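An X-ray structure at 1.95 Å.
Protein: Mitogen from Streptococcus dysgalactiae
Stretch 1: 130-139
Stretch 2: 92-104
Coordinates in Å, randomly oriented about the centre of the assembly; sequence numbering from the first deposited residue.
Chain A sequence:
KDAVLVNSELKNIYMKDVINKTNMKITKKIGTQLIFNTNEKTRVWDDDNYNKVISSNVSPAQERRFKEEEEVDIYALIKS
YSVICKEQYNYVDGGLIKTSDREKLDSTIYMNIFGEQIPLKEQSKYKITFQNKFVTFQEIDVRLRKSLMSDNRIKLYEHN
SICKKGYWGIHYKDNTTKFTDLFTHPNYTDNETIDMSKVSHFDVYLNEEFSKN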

# COMPACT_ATOMS: atom_id res chain seq x y z
N PHE A 130 -5.80 -10.15 5.76
CA PHE A 130 -4.90 -9.50 6.73
C PHE A 130 -4.89 -10.29 8.05
O PHE A 130 -5.89 -10.90 8.43
CB PHE A 130 -5.34 -8.06 7.04
CG PHE A 130 -5.50 -7.21 5.82
CD1 PHE A 130 -6.71 -7.15 5.15
CD2 PHE A 130 -4.43 -6.47 5.34
CE1 PHE A 130 -6.86 -6.36 4.00
CE2 PHE A 130 -4.58 -5.67 4.20
CZ PHE A 130 -5.79 -5.62 3.54
N GLN A 131 -3.76 -10.27 8.74
CA GLN A 131 -3.68 -10.99 10.00
C GLN A 131 -3.32 -10.14 11.22
O GLN A 131 -3.06 -10.68 12.30
CB GLN A 131 -2.71 -12.16 9.87
CG GLN A 131 -1.33 -11.77 9.48
CD GLN A 131 -0.49 -12.96 9.12
OE1 GLN A 131 -0.01 -13.70 9.99
NE2 GLN A 131 -0.32 -13.18 7.82
N ASN A 132 -3.32 -8.80 11.04
CA ASN A 132 -3.06 -7.82 12.10
C ASN A 132 -4.20 -6.82 12.15
O ASN A 132 -4.77 -6.47 11.11
CB ASN A 132 -1.75 -7.10 11.87
CG ASN A 132 -0.57 -7.98 12.13
OD1 ASN A 132 -0.43 -8.49 13.24
ND2 ASN A 132 0.27 -8.19 11.12
N LYS A 133 -4.53 -6.36 13.35
CA LYS A 133 -5.62 -5.41 13.54
C LYS A 133 -5.27 -4.09 12.88
O LYS A 133 -6.14 -3.35 12.40
CB LYS A 133 -5.85 -5.19 15.03
CG LYS A 133 -6.99 -4.25 15.36
CD LYS A 133 -7.19 -4.16 16.86
CE LYS A 133 -8.62 -3.81 17.14
NZ LYS A 133 -9.52 -4.84 16.54
N PHE A 134 -3.97 -3.79 12.89
CA PHE A 134 -3.44 -2.57 12.31
C PHE A 134 -2.56 -2.87 11.12
O PHE A 134 -1.61 -3.64 11.22
CB PHE A 134 -2.67 -1.75 13.38
CG PHE A 134 -3.58 -1.16 14.44
CD1 PHE A 134 -3.78 -1.82 15.66
CD2 PHE A 134 -4.36 -0.03 14.16
CE1 PHE A 134 -4.76 -1.36 16.57
CE2 PHE A 134 -5.33 0.43 15.06
CZ PHE A 134 -5.53 -0.24 16.26
N VAL A 135 -2.92 -2.30 9.97
CA VAL A 135 -2.13 -2.46 8.75
C VAL A 135 -1.99 -1.07 8.13
O VAL A 135 -2.92 -0.26 8.20
CB VAL A 135 -2.81 -3.45 7.70
CG1 VAL A 135 -3.25 -4.74 8.38
CG2 VAL A 135 -3.96 -2.78 6.98
N THR A 136 -0.84 -0.79 7.55
CA THR A 136 -0.64 0.50 6.92
C THR A 136 -1.60 0.64 5.74
O THR A 136 -1.99 -0.36 5.14
CB THR A 136 0.80 0.67 6.37
OG1 THR A 136 1.13 -0.44 5.52
CG2 THR A 136 1.78 0.80 7.50
N PHE A 137 -1.99 1.88 5.43
CA PHE A 137 -2.83 2.15 4.28
C PHE A 137 -2.00 1.78 3.02
O PHE A 137 -2.55 1.29 2.03
CB PHE A 137 -3.20 3.63 4.24
CG PHE A 137 -3.81 4.07 2.93
CD1 PHE A 137 -5.10 3.69 2.58
CD2 PHE A 137 -3.06 4.82 2.01
CE1 PHE A 137 -5.62 4.05 1.34
CE2 PHE A 137 -3.59 5.18 0.77
CZ PHE A 137 -4.87 4.78 0.45
N GLN A 138 -0.68 2.02 3.06
CA GLN A 138 0.18 1.70 1.94
C GLN A 138 0.05 0.24 1.54
O GLN A 138 0.01 -0.07 0.33
CB GLN A 138 1.64 1.99 2.25
CG GLN A 138 2.54 1.48 1.13
CD GLN A 138 4.01 1.79 1.33
OE1 GLN A 138 4.82 1.55 0.43
NE2 GLN A 138 4.36 2.32 2.49
N GLU A 139 -0.01 -0.66 2.54
CA GLU A 139 -0.14 -2.09 2.28
C GLU A 139 -1.45 -2.42 1.57
O GLU A 139 -1.45 -3.15 0.58
CB GLU A 139 -0.08 -2.90 3.58
CG GLU A 139 -0.29 -4.41 3.31
CD GLU A 139 -0.29 -5.28 4.54
OE1 GLU A 139 0.35 -4.92 5.55
OE2 GLU A 139 -0.93 -6.33 4.50
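Stretch 2 92-104: VDGGLIKTSDREK

Stretch 2 runs back along stretch 1: strand 96-98 passes strand 134-136 at 7.5 Å, their directions 154° apart, too far for backbone pairing, so side chains fill the gap. The chains close only at the far end, where Asn132 and Lys104 form an antiparallel, non-hydrogen-bonded bridge with CA atoms 4.4 Å apart and side chains diverging.

Arg102 and Glu103 each give up 73 Å² here. Arg102 leaves its backbone sideways, but its end comes nearer, and NE and NH2 both donate to Phe134 O, at 3.0 and 2.6 Å. One carbonyl thus receives a two-pronged grip near the guanidinium plane, while the side chain of Asn132 lies over one face. Glu103 works through backbone and side chain: its O accepts from Lys133 N at 3.1 Å, and its OE2 makes a long salt bridge, 3.8 Å, with Lys133 NZ. Water 3 links Glu103 N, Asp101 O and Phe134 N.

Farther along, Ile97 in extended conformation points toward stretch 1, its CD1 3.4 Å from Phe134 O and its CG1 3.9 Å from Thr136 CG2. At the turn, Gly94 and Gly95 both adopt positive phi, which favours glycine. Beside them the extended side chain of helical Gln138 donates from NE2 to Asp93 O at 2.9 Å.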

# COMPACT_ATOMS: atom_id res chain seq x y z
N VAL A 92 12.36 2.61 0.34
CA VAL A 92 10.91 2.59 0.40
C VAL A 92 10.44 3.79 1.22
O VAL A 92 11.24 4.45 1.88
CB VAL A 92 10.39 1.31 1.08
CG1 VAL A 92 11.05 0.09 0.48
CG2 VAL A 92 10.63 1.38 2.59
N ASP A 93 9.14 4.08 1.17
CA ASP A 93 8.52 5.19 1.92
C ASP A 93 7.67 4.54 2.99
O ASP A 93 6.90 3.63 2.69
CB ASP A 93 7.57 6.01 1.04
CG ASP A 93 8.28 6.90 0.03
OD1 ASP A 93 7.61 7.30 -0.95
OD2 ASP A 93 9.49 7.21 0.22
N GLY A 94 7.77 5.02 4.23
CA GLY A 94 6.97 4.44 5.30
C GLY A 94 6.89 2.92 5.37
O GLY A 94 7.90 2.25 5.25
N GLY A 95 5.68 2.40 5.60
CA GLY A 95 5.44 0.97 5.71
C GLY A 95 5.71 0.43 7.11
O GLY A 95 5.65 -0.77 7.36
N LEU A 96 5.96 1.34 8.05
CA LEU A 96 6.33 0.97 9.42
C LEU A 96 5.25 0.96 10.48
O LEU A 96 4.46 1.87 10.58
CB LEU A 96 7.47 1.88 9.93
CG LEU A 96 8.57 2.25 8.92
CD1 LEU A 96 9.66 3.01 9.63
CD2 LEU A 96 9.12 1.00 8.27
N ILE A 97 5.24 -0.12 11.26
CA ILE A 97 4.34 -0.29 12.38
C ILE A 97 5.23 -0.91 13.45
O ILE A 97 5.92 -1.91 13.20
CB ILE A 97 3.18 -1.27 12.10
CG1 ILE A 97 2.24 -0.70 11.04
CG2 ILE A 97 2.39 -1.50 13.38
CD1 ILE A 97 0.99 -1.51 10.83
N LYS A 98 5.27 -0.32 14.64
CA LYS A 98 6.10 -0.91 15.68
C LYS A 98 5.71 -2.37 15.93
O LYS A 98 4.53 -2.72 16.00
CB LYS A 98 5.97 -0.11 16.98
CG LYS A 98 6.87 1.12 17.04
CD LYS A 98 6.66 1.87 18.35
CE LYS A 98 7.51 3.12 18.44
NZ LYS A 98 7.25 4.06 17.32
N THR A 99 6.72 -3.23 16.06
CA THR A 99 6.47 -4.64 16.32
C THR A 99 5.65 -4.87 17.61
O THR A 99 4.99 -5.90 17.78
CB THR A 99 7.81 -5.40 16.38
OG1 THR A 99 8.40 -5.39 15.08
CG2 THR A 99 7.59 -6.83 16.80
N SER A 100 5.70 -3.90 18.52
CA SER A 100 4.94 -3.97 19.77
C SER A 100 3.48 -3.47 19.56
O SER A 100 2.63 -3.64 20.43
CB SER A 100 5.64 -3.14 20.84
N ASP A 101 3.24 -2.87 18.38
CA ASP A 101 1.93 -2.33 17.96
C ASP A 101 1.13 -3.39 17.21
O ASP A 101 0.01 -3.13 16.72
CB ASP A 101 2.10 -1.13 17.02
CG ASP A 101 2.31 0.17 17.75
OD1 ASP A 101 1.75 0.33 18.86
OD2 ASP A 101 3.03 1.05 17.21
N ARG A 102 1.70 -4.58 17.12
CA ARG A 102 1.07 -5.67 16.40
C ARG A 102 0.22 -6.63 17.23
O ARG A 102 0.74 -7.48 17.96
CB ARG A 102 2.13 -6.43 15.61
CG ARG A 102 1.99 -6.27 14.10
CD ARG A 102 1.73 -4.81 13.67
NE ARG A 102 0.85 -4.73 12.49
CZ ARG A 102 1.18 -5.12 11.26
NH1 ARG A 102 2.38 -5.62 11.03
NH2 ARG A 102 0.31 -5.02 10.25
N GLU A 103 -1.09 -6.47 17.11
CA GLU A 103 -2.07 -7.33 17.76
C GLU A 103 -2.54 -8.17 16.57
O GLU A 103 -2.65 -7.65 15.46
CB GLU A 103 -3.23 -6.50 18.31
CG GLU A 103 -4.42 -7.34 18.72
CD GLU A 103 -5.72 -6.55 18.81
OE1 GLU A 103 -5.83 -5.68 19.70
OE2 GLU A 103 -6.63 -6.80 17.98
N LYS A 104 -2.80 -9.46 16.78
CA LYS A 104 -3.23 -10.31 15.67
C LYS A 104 -4.71 -10.26 15.48
O LYS A 104 -5.47 -10.04 16.43
CB LYS A 104 -2.77 -11.76 15.88
CG LYS A 104 -1.26 -11.87 15.88
CD LYS A 104 -0.76 -13.28 16.11
CE LYS A 104 0.74 -13.25 16.37
NZ LYS A 104 1.43 -12.44 15.31
O HOH W 1 7.22 2.52 -0.51
O HOH W 2 3.39 3.83 4.66
O HOH W 3 -1.77 -4.70 14.97
O HOH W 4 0.07 -6.59 7.53